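Local coordinates for Cas13d (uncultured Ruminococcus sp, PDB 6IV9), which binds CRISPR RNA as a binary complex and uses two HEPN domains for maturation of that RNA and cleavage of its target, at residues E784-R789 and F796-K801; R400-K405 and D463-D468; S243-L248 and A272-V277; A641-E646 and E834-I839. The protein carries 2 engineered substitutions. One frame throughout, in Å; residues are numbered along the deposited sequence.

Contact 1: E784-R789 and F796-K801. With nucleotides of chain B.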
# COMPACT_ATOMS: atom_id res chain seq x y z
N GLU A 784 -15.91 29.77 -12.60
CA GLU A 784 -16.48 31.13 -12.79
C GLU A 784 -15.35 32.12 -13.08
O GLU A 784 -15.53 32.95 -13.96
CB GLU A 784 -17.17 31.56 -11.50
CG GLU A 784 -18.53 30.93 -11.30
CD GLU A 784 -19.15 31.20 -9.94
OE1 GLU A 784 -20.28 30.77 -9.72
OE2 GLU A 784 -18.51 31.84 -9.10
N LEU A 785 -14.23 32.02 -12.37
CA LEU A 785 -13.08 32.94 -12.58
C LEU A 785 -12.52 32.76 -13.98
O LEU A 785 -12.12 33.74 -14.56
CB LEU A 785 -12.02 32.70 -11.51
CG LEU A 785 -12.44 33.09 -10.10
CD1 LEU A 785 -11.43 32.63 -9.09
CD2 LEU A 785 -12.67 34.58 -10.01
N CYS A 786 -12.49 31.53 -14.49
CA CYS A 786 -11.95 31.35 -15.86
C CYS A 786 -12.86 32.09 -16.85
O CYS A 786 -12.35 32.66 -17.77
CB CYS A 786 -11.91 29.88 -16.25
SG CYS A 786 -10.57 28.97 -15.46
N ASP A 787 -14.17 31.96 -16.67
CA ASP A 787 -15.13 32.62 -17.59
C ASP A 787 -15.09 34.15 -17.47
O ASP A 787 -15.09 34.80 -18.49
CB ASP A 787 -16.55 32.09 -17.39
CG ASP A 787 -16.73 30.58 -17.54
OD1 ASP A 787 -16.02 29.96 -18.33
OD2 ASP A 787 -17.61 30.06 -16.85
N ASP A 788 -15.04 34.69 -16.26
CA ASP A 788 -15.16 36.15 -16.02
C ASP A 788 -13.84 36.93 -16.02
O ASP A 788 -13.93 38.15 -16.08
CB ASP A 788 -15.78 36.41 -14.65
CG ASP A 788 -17.12 35.73 -14.42
OD1 ASP A 788 -17.73 35.30 -15.39
OD2 ASP A 788 -17.52 35.65 -13.26
N ARG A 789 -12.69 36.29 -15.94
CA ARG A 789 -11.41 37.04 -15.80
C ARG A 789 -10.39 36.59 -16.84
O ARG A 789 -10.69 35.70 -17.60
CB ARG A 789 -10.84 36.85 -14.40
CG ARG A 789 -11.76 37.32 -13.29
CD ARG A 789 -11.10 37.12 -11.95
NE ARG A 789 -11.18 38.30 -11.11
CZ ARG A 789 -11.89 38.40 -10.01
NH1 ARG A 789 -13.21 38.44 -10.08
NH2 ARG A 789 -11.29 38.48 -8.83
N PHE A 796 -5.59 23.94 -15.47
CA PHE A 796 -6.39 22.86 -16.09
C PHE A 796 -7.68 23.45 -16.66
O PHE A 796 -8.01 23.17 -17.78
CB PHE A 796 -6.81 21.83 -15.04
CG PHE A 796 -5.73 20.95 -14.49
CD1 PHE A 796 -5.02 20.10 -15.30
CD2 PHE A 796 -5.45 20.95 -13.14
CE1 PHE A 796 -4.03 19.28 -14.78
CE2 PHE A 796 -4.47 20.13 -12.62
CZ PHE A 796 -3.77 19.30 -13.45
N LEU A 797 -8.40 24.20 -15.84
CA LEU A 797 -9.67 24.83 -16.26
C LEU A 797 -9.46 25.96 -17.29
O LEU A 797 -10.26 26.07 -18.18
CB LEU A 797 -10.39 25.33 -15.01
CG LEU A 797 -10.81 24.23 -14.05
CD1 LEU A 797 -11.43 24.80 -12.80
CD2 LEU A 797 -11.77 23.27 -14.73
N LYS A 798 -8.45 26.79 -17.11
CA LYS A 798 -8.25 27.92 -18.04
C LYS A 798 -7.91 27.43 -19.45
O LYS A 798 -8.49 27.93 -20.38
CB LYS A 798 -7.15 28.85 -17.53
CG LYS A 798 -7.04 30.18 -18.26
CD LYS A 798 -8.34 30.95 -18.28
CE LYS A 798 -8.24 32.30 -18.94
NZ LYS A 798 -9.51 33.06 -18.84
N LYS A 799 -6.98 26.50 -19.56
CA LYS A 799 -6.49 25.98 -20.86
C LYS A 799 -7.54 25.17 -21.62
O LYS A 799 -7.45 25.13 -22.82
CB LYS A 799 -5.20 25.20 -20.70
CG LYS A 799 -4.05 26.02 -20.15
CD LYS A 799 -2.74 25.34 -20.28
CE LYS A 799 -1.62 26.33 -20.32
NZ LYS A 799 -0.31 25.68 -20.49
N ASN A 800 -8.44 24.50 -20.93
CA ASN A 800 -9.38 23.62 -21.66
C ASN A 800 -10.80 24.12 -21.47
O ASN A 800 -11.45 23.69 -20.55
CB ASN A 800 -9.19 22.17 -21.21
CG ASN A 800 -9.72 21.17 -22.21
OD1 ASN A 800 -10.84 21.29 -22.66
ND2 ASN A 800 -8.91 20.20 -22.57
N LYS A 801 -11.25 24.99 -22.37
CA LYS A 801 -12.61 25.56 -22.24
C LYS A 801 -13.65 24.46 -22.36
O LYS A 801 -14.59 24.49 -21.61
CB LYS A 801 -12.82 26.69 -23.26
CG LYS A 801 -14.15 27.42 -23.10
CD LYS A 801 -14.35 28.55 -24.09
CE LYS A 801 -14.09 29.91 -23.49
NZ LYS A 801 -13.95 30.97 -24.53
P U B 4 -5.15 19.42 -21.66
OP1 U B 4 -6.01 20.63 -21.54
OP2 U B 4 -5.14 18.60 -22.84
O5' U B 4 -3.65 19.79 -21.36
C5' U B 4 -3.31 20.69 -20.27
C4' U B 4 -1.82 20.75 -20.08
O4' U B 4 -1.28 19.45 -19.64
C3' U B 4 -0.99 21.07 -21.33
O3' U B 4 -0.95 22.47 -21.62
C2' U B 4 0.38 20.57 -20.90
O2' U B 4 0.99 21.42 -19.94
C1' U B 4 0.01 19.26 -20.21
N1 U B 4 -0.06 18.15 -21.18
C2 U B 4 1.14 17.55 -21.53
O2 U B 4 2.23 17.93 -21.10
N3 U B 4 1.02 16.49 -22.39
C4 U B 4 -0.12 16.02 -22.99
O4 U B 4 -0.05 15.06 -23.75
C5 U B 4 -1.31 16.69 -22.58
C6 U B 4 -1.24 17.72 -21.72
P G B 5 -0.69 22.95 -23.18
OP1 G B 5 -0.95 24.38 -23.15
OP2 G B 5 -1.38 22.08 -24.10
O5' G B 5 0.85 22.64 -23.34
C5' G B 5 1.78 23.43 -22.58
C4' G B 5 3.19 22.98 -22.74
O4' G B 5 3.37 21.60 -22.35
C3' G B 5 3.74 23.00 -24.16
O3' G B 5 4.02 24.33 -24.56
C2' G B 5 4.98 22.16 -23.96
O2' G B 5 6.03 22.83 -23.28
C1' G B 5 4.39 21.02 -23.14
N9 G B 5 3.82 19.94 -23.95
C8 G B 5 2.51 19.60 -24.14
N7 G B 5 2.37 18.50 -24.84
C5 G B 5 3.66 18.14 -25.19
C6 G B 5 4.13 17.07 -26.00
O6 G B 5 3.47 16.18 -26.53
N1 G B 5 5.51 17.08 -26.11
C2 G B 5 6.34 18.02 -25.54
N2 G B 5 7.65 17.85 -25.75
N3 G B 5 5.92 19.00 -24.76
C4 G B 5 4.57 19.02 -24.66

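Contact 2: R400-K405 and D463-D468. With nucleotides of chain B.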
# COMPACT_ATOMS: atom_id res chain seq x y z
N ARG A 400 10.09 -25.33 -0.92
CA ARG A 400 10.37 -24.34 -1.98
C ARG A 400 10.88 -23.00 -1.44
O ARG A 400 11.78 -22.46 -2.03
CB ARG A 400 9.17 -24.16 -2.90
CG ARG A 400 9.52 -23.60 -4.26
CD ARG A 400 8.29 -23.49 -5.12
NE ARG A 400 7.74 -24.79 -5.41
CZ ARG A 400 8.37 -25.71 -6.08
NH1 ARG A 400 9.53 -25.45 -6.63
NH2 ARG A 400 7.82 -26.89 -6.22
N SER A 401 10.32 -22.51 -0.35
CA SER A 401 10.78 -21.20 0.18
C SER A 401 12.25 -21.30 0.59
O SER A 401 13.00 -20.40 0.28
CB SER A 401 9.94 -20.77 1.32
OG SER A 401 8.65 -20.46 0.88
N LYS A 402 12.62 -22.37 1.27
CA LYS A 402 14.02 -22.53 1.70
C LYS A 402 14.91 -22.65 0.46
O LYS A 402 15.92 -22.00 0.41
CB LYS A 402 14.18 -23.71 2.66
CG LYS A 402 15.61 -24.01 3.06
CD LYS A 402 15.76 -25.10 4.07
CE LYS A 402 15.15 -24.77 5.41
NZ LYS A 402 15.82 -23.63 6.07
N MET A 403 14.47 -23.42 -0.52
CA MET A 403 15.27 -23.65 -1.74
C MET A 403 15.50 -22.32 -2.47
O MET A 403 16.61 -22.09 -2.89
CB MET A 403 14.56 -24.63 -2.67
CG MET A 403 15.39 -25.06 -3.85
SD MET A 403 14.68 -26.49 -4.70
CE MET A 403 13.08 -25.85 -5.14
N TYR A 404 14.46 -21.51 -2.59
CA TYR A 404 14.56 -20.20 -3.27
C TYR A 404 15.48 -19.25 -2.52
O TYR A 404 16.15 -18.50 -3.18
CB TYR A 404 13.18 -19.63 -3.58
CG TYR A 404 12.46 -20.39 -4.66
CD1 TYR A 404 13.07 -21.43 -5.31
CD2 TYR A 404 11.15 -20.09 -5.00
CE1 TYR A 404 12.42 -22.16 -6.29
CE2 TYR A 404 10.49 -20.80 -5.98
CZ TYR A 404 11.12 -21.84 -6.62
OH TYR A 404 10.48 -22.56 -7.57
N LYS A 405 15.46 -19.28 -1.19
CA LYS A 405 16.33 -18.38 -0.40
C LYS A 405 17.79 -18.73 -0.71
O LYS A 405 18.57 -17.85 -0.95
CB LYS A 405 16.07 -18.54 1.09
CG LYS A 405 14.93 -17.72 1.67
CD LYS A 405 14.85 -17.75 3.16
CE LYS A 405 13.94 -16.70 3.74
NZ LYS A 405 12.52 -16.94 3.41
N ASP A 463 19.52 -31.18 -4.03
CA ASP A 463 19.92 -32.47 -3.42
C ASP A 463 19.77 -32.41 -1.90
O ASP A 463 19.61 -33.45 -1.29
CB ASP A 463 21.35 -32.85 -3.79
CG ASP A 463 21.51 -33.34 -5.22
OD1 ASP A 463 20.50 -33.56 -5.89
OD2 ASP A 463 22.65 -33.50 -5.63
N HIS A 464 19.90 -31.23 -1.31
CA HIS A 464 19.80 -31.14 0.17
C HIS A 464 18.40 -30.71 0.59
O HIS A 464 18.17 -30.65 1.78
CB HIS A 464 20.80 -30.13 0.71
CG HIS A 464 22.21 -30.59 0.71
ND1 HIS A 464 22.97 -30.61 -0.40
CD2 HIS A 464 22.99 -31.04 1.70
CE1 HIS A 464 24.17 -31.05 -0.11
NE2 HIS A 464 24.20 -31.31 1.17
N MET A 465 17.54 -30.41 -0.37
CA MET A 465 16.19 -29.91 -0.03
C MET A 465 15.22 -31.07 0.23
O MET A 465 14.36 -31.32 -0.58
CB MET A 465 15.68 -28.93 -1.09
CG MET A 465 16.44 -27.62 -1.08
SD MET A 465 16.25 -26.70 0.45
CE MET A 465 17.77 -27.06 1.31
N ASN A 466 15.40 -31.73 1.36
CA ASN A 466 14.51 -32.83 1.79
C ASN A 466 14.46 -32.84 3.31
O ASN A 466 15.38 -32.34 3.92
CB ASN A 466 14.89 -34.18 1.19
CG ASN A 466 16.24 -34.66 1.65
OD1 ASN A 466 16.40 -35.03 2.80
ND2 ASN A 466 17.21 -34.65 0.77
N GLY A 467 13.43 -33.45 3.87
CA GLY A 467 13.22 -33.49 5.32
C GLY A 467 14.34 -34.18 6.06
O GLY A 467 14.67 -33.72 7.14
N ASP A 468 14.91 -35.25 5.52
CA ASP A 468 15.99 -35.94 6.28
C ASP A 468 17.21 -35.03 6.44
O ASP A 468 17.70 -34.92 7.55
CB ASP A 468 16.31 -37.30 5.65
CG ASP A 468 15.19 -38.31 5.87
OD1 ASP A 468 14.65 -38.33 6.97
OD2 ASP A 468 14.88 -39.05 4.94
P C B 45 14.32 -24.64 9.32
OP1 C B 45 14.45 -25.89 10.13
OP2 C B 45 15.58 -24.08 8.76
O5' C B 45 13.38 -24.87 8.06
C5' C B 45 12.11 -25.49 8.24
C4' C B 45 11.56 -25.83 6.88
O4' C B 45 12.22 -27.01 6.38
C3' C B 45 10.09 -26.21 6.82
O3' C B 45 9.26 -25.07 6.77
C2' C B 45 10.03 -26.89 5.46
O2' C B 45 10.08 -26.07 4.33
C1' C B 45 11.35 -27.66 5.46
N1 C B 45 11.10 -29.08 5.80
C2 C B 45 11.42 -29.59 7.06
O2 C B 45 12.00 -28.87 7.88
N3 C B 45 11.13 -30.89 7.34
C4 C B 45 10.51 -31.64 6.42
N4 C B 45 10.24 -32.91 6.73
C5 C B 45 10.14 -31.13 5.15
C6 C B 45 10.45 -29.86 4.88
P A B 44 13.65 -18.63 7.51
OP1 A B 44 14.59 -19.11 6.48
OP2 A B 44 12.24 -18.36 7.06
O5' A B 44 13.49 -19.50 8.85
C5' A B 44 14.68 -20.16 9.40
C4' A B 44 14.30 -21.28 10.34
O4' A B 44 13.63 -20.74 11.52
C3' A B 44 13.31 -22.27 9.73
O3' A B 44 13.55 -23.60 10.21
C2' A B 44 11.98 -21.73 10.20
O2' A B 44 10.97 -22.70 10.30
C1' A B 44 12.32 -21.28 11.60
N9 A B 44 11.45 -20.23 12.10
C8 A B 44 10.99 -19.10 11.46
N7 A B 44 10.25 -18.33 12.23
C5 A B 44 10.23 -19.00 13.44
C6 A B 44 9.64 -18.70 14.67
N6 A B 44 8.90 -17.61 14.87
N1 A B 44 9.82 -19.57 15.69
C2 A B 44 10.57 -20.66 15.48
N3 A B 44 11.19 -21.05 14.37
C4 A B 44 10.97 -20.17 13.38

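Contact 3: S243-L248 and A272-V277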
# COMPACT_ATOMS: atom_id res chain seq x y z
N SER A 243 -15.42 4.46 26.64
CA SER A 243 -16.46 3.41 26.61
C SER A 243 -16.31 2.56 25.34
O SER A 243 -16.41 1.36 25.42
CB SER A 243 -17.80 4.05 26.78
OG SER A 243 -18.82 3.19 26.34
N LYS A 244 -16.06 3.22 24.20
CA LYS A 244 -15.84 2.51 22.92
C LYS A 244 -14.55 1.68 23.01
O LYS A 244 -14.52 0.61 22.46
CB LYS A 244 -15.85 3.50 21.75
CG LYS A 244 -17.23 3.99 21.37
CD LYS A 244 -17.99 2.96 20.61
CE LYS A 244 -19.26 3.46 19.95
NZ LYS A 244 -19.27 3.20 18.49
N PHE A 245 -13.54 2.20 23.69
CA PHE A 245 -12.24 1.50 23.83
C PHE A 245 -12.45 0.18 24.58
O PHE A 245 -11.97 -0.84 24.16
CB PHE A 245 -11.28 2.41 24.59
CG PHE A 245 -9.92 1.86 24.93
CD1 PHE A 245 -8.94 1.74 23.97
CD2 PHE A 245 -9.59 1.54 26.23
CE1 PHE A 245 -7.69 1.26 24.29
CE2 PHE A 245 -8.34 1.06 26.56
CZ PHE A 245 -7.39 0.93 25.59
N ASN A 246 -13.21 0.23 25.66
CA ASN A 246 -13.53 -1.01 26.42
C ASN A 246 -14.35 -1.94 25.54
O ASN A 246 -14.14 -3.12 25.61
CB ASN A 246 -14.19 -0.71 27.76
CG ASN A 246 -13.22 -0.12 28.75
OD1 ASN A 246 -12.13 -0.62 28.89
ND2 ASN A 246 -13.60 0.95 29.40
N ASP A 247 -15.24 -1.41 24.72
CA ASP A 247 -16.06 -2.25 23.82
C ASP A 247 -15.13 -3.00 22.87
O ASP A 247 -15.32 -4.18 22.69
CB ASP A 247 -17.03 -1.38 23.01
CG ASP A 247 -18.23 -0.87 23.77
OD1 ASP A 247 -18.55 -1.46 24.79
OD2 ASP A 247 -18.82 0.12 23.34
N LEU A 248 -14.14 -2.32 22.32
CA LEU A 248 -13.17 -2.96 21.40
C LEU A 248 -12.37 -4.03 22.14
O LEU A 248 -12.14 -5.06 21.58
CB LEU A 248 -12.25 -1.88 20.83
CG LEU A 248 -11.25 -2.37 19.79
CD1 LEU A 248 -11.96 -3.05 18.64
CD2 LEU A 248 -10.43 -1.21 19.27
N ALA A 272 -0.79 -2.50 31.28
CA ALA A 272 0.32 -2.23 30.36
C ALA A 272 -0.14 -2.49 28.92
O ALA A 272 0.15 -1.69 28.06
CB ALA A 272 1.51 -3.06 30.74
N TYR A 273 -0.86 -3.59 28.70
CA TYR A 273 -1.36 -3.91 27.35
C TYR A 273 -2.34 -2.84 26.87
O TYR A 273 -2.16 -2.33 25.80
CB TYR A 273 -2.01 -5.29 27.36
CG TYR A 273 -2.91 -5.56 26.18
CD1 TYR A 273 -2.38 -5.87 24.94
CD2 TYR A 273 -4.28 -5.50 26.30
CE1 TYR A 273 -3.19 -6.12 23.85
CE2 TYR A 273 -5.10 -5.73 25.22
CZ TYR A 273 -4.56 -6.05 23.99
OH TYR A 273 -5.36 -6.28 22.93
N LYS A 274 -3.29 -2.46 27.71
CA LYS A 274 -4.30 -1.45 27.32
C LYS A 274 -3.63 -0.12 26.99
O LYS A 274 -4.05 0.52 26.05
CB LYS A 274 -5.33 -1.28 28.43
CG LYS A 274 -6.14 -2.51 28.76
CD LYS A 274 -7.40 -2.16 29.50
CE LYS A 274 -7.54 -2.81 30.85
NZ LYS A 274 -8.71 -2.27 31.57
N LYS A 275 -2.62 0.26 27.75
CA LYS A 275 -1.91 1.53 27.53
C LYS A 275 -1.25 1.51 26.14
O LYS A 275 -1.34 2.49 25.44
CB LYS A 275 -0.87 1.69 28.64
CG LYS A 275 -0.08 2.98 28.63
CD LYS A 275 0.89 3.07 29.77
CE LYS A 275 1.28 4.49 30.09
NZ LYS A 275 2.10 4.57 31.31
N ARG A 276 -0.63 0.39 25.79
CA ARG A 276 0.02 0.26 24.46
C ARG A 276 -1.03 0.38 23.35
O ARG A 276 -0.79 1.07 22.41
CB ARG A 276 0.76 -1.08 24.36
CG ARG A 276 2.00 -1.16 25.22
CD ARG A 276 2.89 -2.30 24.82
NE ARG A 276 2.25 -3.57 25.02
CZ ARG A 276 2.36 -4.31 26.11
NH1 ARG A 276 3.01 -3.86 27.16
NH2 ARG A 276 1.82 -5.51 26.14
N VAL A 277 -2.17 -0.28 23.51
CA VAL A 277 -3.26 -0.21 22.50
C VAL A 277 -3.77 1.22 22.41
O VAL A 277 -3.94 1.71 21.31
CB VAL A 277 -4.39 -1.21 22.81
CG1 VAL A 277 -5.55 -1.04 21.85
CG2 VAL A 277 -3.90 -2.63 22.79

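Contact 4: A641-E646 and E834-I839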
# COMPACT_ATOMS: atom_id res chain seq x y z
N ALA A 641 -18.63 -11.27 8.58
CA ALA A 641 -18.60 -12.70 8.18
C ALA A 641 -19.94 -13.15 7.63
O ALA A 641 -19.98 -13.79 6.62
CB ALA A 641 -18.24 -13.53 9.38
N GLN A 642 -21.01 -12.84 8.33
CA GLN A 642 -22.35 -13.26 7.88
C GLN A 642 -22.72 -12.59 6.56
O GLN A 642 -23.27 -13.25 5.71
CB GLN A 642 -23.34 -12.93 8.99
CG GLN A 642 -24.67 -13.59 8.77
CD GLN A 642 -25.68 -12.53 9.06
OE1 GLN A 642 -26.11 -11.80 8.17
NE2 GLN A 642 -26.01 -12.38 10.33
N LYS A 643 -22.44 -11.30 6.42
CA LYS A 643 -22.77 -10.59 5.16
C LYS A 643 -21.95 -11.14 4.00
O LYS A 643 -22.49 -11.32 2.95
CB LYS A 643 -22.68 -9.08 5.36
CG LYS A 643 -23.79 -8.52 6.23
CD LYS A 643 -23.71 -7.05 6.43
CE LYS A 643 -24.48 -6.59 7.64
NZ LYS A 643 -25.89 -7.02 7.54
N ILE A 644 -20.67 -11.42 4.23
CA ILE A 644 -19.80 -11.96 3.15
C ILE A 644 -20.36 -13.31 2.70
O ILE A 644 -20.43 -13.56 1.51
CB ILE A 644 -18.36 -12.08 3.65
CG1 ILE A 644 -17.70 -10.71 3.71
CG2 ILE A 644 -17.57 -13.05 2.78
CD1 ILE A 644 -17.82 -9.96 2.42
N ARG A 645 -20.77 -14.14 3.64
CA ARG A 645 -21.32 -15.47 3.28
C ARG A 645 -22.57 -15.27 2.42
O ARG A 645 -22.74 -16.05 1.54
CB ARG A 645 -21.62 -16.33 4.50
CG ARG A 645 -22.24 -17.67 4.16
CD ARG A 645 -21.36 -18.54 3.29
NE ARG A 645 -21.99 -19.76 2.83
CZ ARG A 645 -22.65 -19.88 1.70
NH1 ARG A 645 -22.78 -18.85 0.90
NH2 ARG A 645 -23.17 -21.03 1.36
N GLU A 646 -23.41 -14.30 2.72
CA GLU A 646 -24.63 -14.03 1.91
C GLU A 646 -24.25 -13.53 0.52
O GLU A 646 -24.87 -13.94 -0.44
CB GLU A 646 -25.55 -13.04 2.62
CG GLU A 646 -26.15 -13.63 3.87
CD GLU A 646 -26.89 -14.94 3.68
OE1 GLU A 646 -27.87 -14.96 2.91
OE2 GLU A 646 -26.49 -15.93 4.30
N GLU A 834 -22.15 -1.67 3.17
CA GLU A 834 -23.51 -1.88 2.63
C GLU A 834 -23.49 -2.74 1.37
O GLU A 834 -24.50 -2.81 0.72
CB GLU A 834 -24.07 -0.50 2.30
CG GLU A 834 -24.14 0.43 3.48
CD GLU A 834 -25.11 -0.02 4.54
OE1 GLU A 834 -26.22 -0.38 4.19
OE2 GLU A 834 -24.75 -0.00 5.72
N LEU A 835 -22.39 -3.42 1.08
CA LEU A 835 -22.24 -4.19 -0.17
C LEU A 835 -23.34 -5.25 -0.28
O LEU A 835 -23.96 -5.33 -1.30
CB LEU A 835 -20.92 -4.94 -0.04
CG LEU A 835 -20.03 -5.04 -1.26
CD1 LEU A 835 -19.28 -6.35 -1.25
CD2 LEU A 835 -20.77 -4.82 -2.55
N LYS A 836 -23.56 -5.99 0.79
CA LYS A 836 -24.55 -7.10 0.79
C LYS A 836 -25.95 -6.55 0.51
O LYS A 836 -26.72 -7.21 -0.13
CB LYS A 836 -24.48 -7.89 2.10
CG LYS A 836 -25.53 -8.96 2.26
CD LYS A 836 -26.73 -8.46 3.00
CE LYS A 836 -27.84 -9.48 3.12
NZ LYS A 836 -28.84 -9.04 4.11
N GLU A 837 -26.21 -5.35 0.98
CA GLU A 837 -27.54 -4.72 0.82
C GLU A 837 -27.87 -4.47 -0.65
O GLU A 837 -29.01 -4.64 -1.01
CB GLU A 837 -27.57 -3.48 1.70
CG GLU A 837 -28.95 -2.94 1.95
CD GLU A 837 -29.83 -3.73 2.89
OE1 GLU A 837 -31.04 -3.49 2.87
OE2 GLU A 837 -29.32 -4.57 3.63
N TYR A 838 -26.91 -4.05 -1.48
CA TYR A 838 -27.26 -3.65 -2.86
C TYR A 838 -26.57 -4.44 -3.97
O TYR A 838 -27.04 -4.40 -5.07
CB TYR A 838 -26.93 -2.18 -3.07
CG TYR A 838 -27.57 -1.28 -2.06
CD1 TYR A 838 -28.94 -1.14 -2.02
CD2 TYR A 838 -26.82 -0.60 -1.12
CE1 TYR A 838 -29.56 -0.34 -1.08
CE2 TYR A 838 -27.42 0.21 -0.18
CZ TYR A 838 -28.79 0.34 -0.16
OH TYR A 838 -29.41 1.12 0.75
N ILE A 839 -25.52 -5.20 -3.67
CA ILE A 839 -24.78 -5.88 -4.78
C ILE A 839 -25.71 -6.84 -5.53
O ILE A 839 -25.51 -7.00 -6.70
CB ILE A 839 -23.49 -6.55 -4.31
CG1 ILE A 839 -22.55 -6.83 -5.48
CG2 ILE A 839 -23.77 -7.80 -3.50
CD1 ILE A 839 -21.15 -7.13 -5.06

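Contact 1: E784-R789 and F796-K801
The sulfur of Cys-786 lies over the backbone of Lys-798, with SG 3.5 Å from Lys-798 N, and also meets the flank of Leu-797, whose CB is 3.7 Å from Cys-786 SG. This is a helix-loop-helix connection: the last turn of helix 777-788 packs on the short helix 795-799 only a few residues further on, probably within the second HEPN domain. The nearest CA pair, Cys-786 and Lys-798, is 5.5 Å apart, close enough that one small thiol bridges the helices. Leu-797 also packs on Leu-782 and Cys-783 of helix 777-788.

The polar half of the contact belongs to Lys-798. CG stands anti to the backbone N and the chain then bends at chi2 (55°), which swings the ammonium group back to the end of the neighbouring helix. There NZ meets Cys-786 O at 3.1 Å, in the carbonyl plane and on a lone pair, and makes a weaker bond to Arg-789 O. One positive charge thus engages two carbonyls where helix 777-788 ends. Beside it, the guanidinium of Arg-789 lies flat against Leu-785 CD2 and is paired with Glu-765.

The far side of the short helix faces the RNA of chain B. Lys-799, extended beyond CG, reaches G5 with NZ 3.0 Å from OP1. Asn-800 serves two partners through one amide: its OD1 accepts from Leu-803 N as the N-cap of helix 801-813, while its ND2 donates to OP1 of U4 over 3.1 Å, with an N-H...acceptor angle of 162°.

Contact 2: R400-K405 and D463-D468
Met-465 carries most of this contact, laying its thioether across the side of helix 400-418. CG sits 3.9 Å from Met-403 CB, and SD moves on to meet the aliphatic chain of Lys-402, 3.8 Å from its CG. With CG anti to the carbonyl carbon, bends at chi2 (-64°) and chi3 bring the sulfur and methyl over Lys-402. Met-465 is itself the centre of an inverse gamma turn, between helices 436-464 and 467-475, and it also touches Leu-343 and Val-399.

Met-403 answers with CB and CG, its side chain crossing that of Met-465 obliquely. Lys-402 meets Met-465 at about a right angle, so Met-465 CE, 3.9 Å from Lys-402 CD, supports the chain midway along its length. Beyond that point the lysine bends at chi3 and chi4 and leaves the apolar patch for the RNA of chain B. Its NZ is 2.7 Å from OP2 of C45 and also donates to Asn-340 OD1, so that the ammonium group is shared between phosphate and amide. A leucine in its place would probably keep some of the packing on Met-465 but leave the C45 phosphate without this positive charge.

The second segment meets the same nucleotide at its base: Gly-467 CA is 3.3 Å from C45 N4, where a beta carbon would collide. Lys-405 forms a salt bridge with another RNA phosphate. A methionine packed against a lysine stem, whose ammonium reaches the backbone of the nucleic acid, is consistent with a crRNA-binding surface of a helical domain.

Contact 3: S243-L248 and A272-V277
Lys-274 receives the ring of Phe-245 on its backbone rather than on its charged end. Phe-245 CZ is 3.4 Å from Lys-274 O, which lies at the ring edge near its plane, a placement consistent with a weak C-H...O contact. The lysine CB is 4.1 Å from the same CZ, while NZ is directed elsewhere, with Glu-271 as a long, weak ionic partner. One turn further along, Val-277 offers its CG1, which stands 4.0 Å from Phe-245 CE1 and meets the ring obliquely.

The aromatic group spans the interval between helices 232-251 and 267-291; the nearest CA atoms of the two segments, those of Phe-245 and Lys-274, are 9.2 Å apart. CG anti to the backbone N (chi1 176°) sends the ring straight across that interval. It continues onto Tyr-278 and Leu-281 and makes an edge-to-face stack with Phe-222. With an alanine here, a gap would probably open between the two helices and Phe-222 would lose its aromatic mate.

No hydrogen bond joins the segments, and the nearest RNA atom is about 17 Å away. The chemistry therefore implies that shape and dispersion hold this helix pair, which probably belongs to the first HEPN domain.

Contact 4: A641-E646 and E834-I839
Lys-643 and Lys-836 meet through their aliphatic stems, CB to CB at 3.9 Å, where helix 641-647 passes the short helix 835-838. Lys-836 does most of the touching. Its CG is 3.9 Å from Lys-643 O and 4.1 Å from Glu-646 CB, and so settles between successive turns of the facing helix. The bend at chi2 (-94°), following a CG anti to the backbone N, turns the rest of the chain outward, away from the facing helix.

These contacts of aliphatic stems and backbone lie at the surface, but the helices share a deeper support. Both rest on the long helix 713-760: Ile-644 packs on Met-731 and Val-735, and Leu-835 on Leu-738. The contact is thus the outer seam of an all-helical bundle, joining parts of the chain nearly two hundred residues apart.

Electrostatics across the seam are long-range, with no hydrogen bond or salt bridge between the segments. The two ammonium groups, Lys-643 NZ and Lys-836 NZ, are 5.0 Å apart, a proximity that nearby carboxylates may ease. Glu-837 OE2 is 5.7 Å from Lys-643 NZ, whereas Glu-646 has its salt bridge with Lys-649 in its own part of the chain.

Backbone bonding shapes the second segment. Leu-835 O accepts from both Ile-839 N, at 2.8 Å, and Tyr-838 N, at 3.2 Å, while Glu-834 occupies the N-cap position of that helix.

Contacts 2 and 3 are buried, contact 1 is partly so, and contact 4 lies at the surface. Chemistry follows place. Contact 3, remote from the RNA, is sealed by an aromatic ring, and contact 2 by methionine; contact 4 uses the stems of charged residues without bonding their ends. Only contact 1 has hydrogen bonds between its segments. Contacts 1 and 2, on opposite sides of the chain's centre with centres 65 Å apart, both send lysines to phosphates of the RNA. None of the four shares a helix with another. Contact 1 joins near neighbours in sequence; contact 4 closes the longest loop, which includes contact 1.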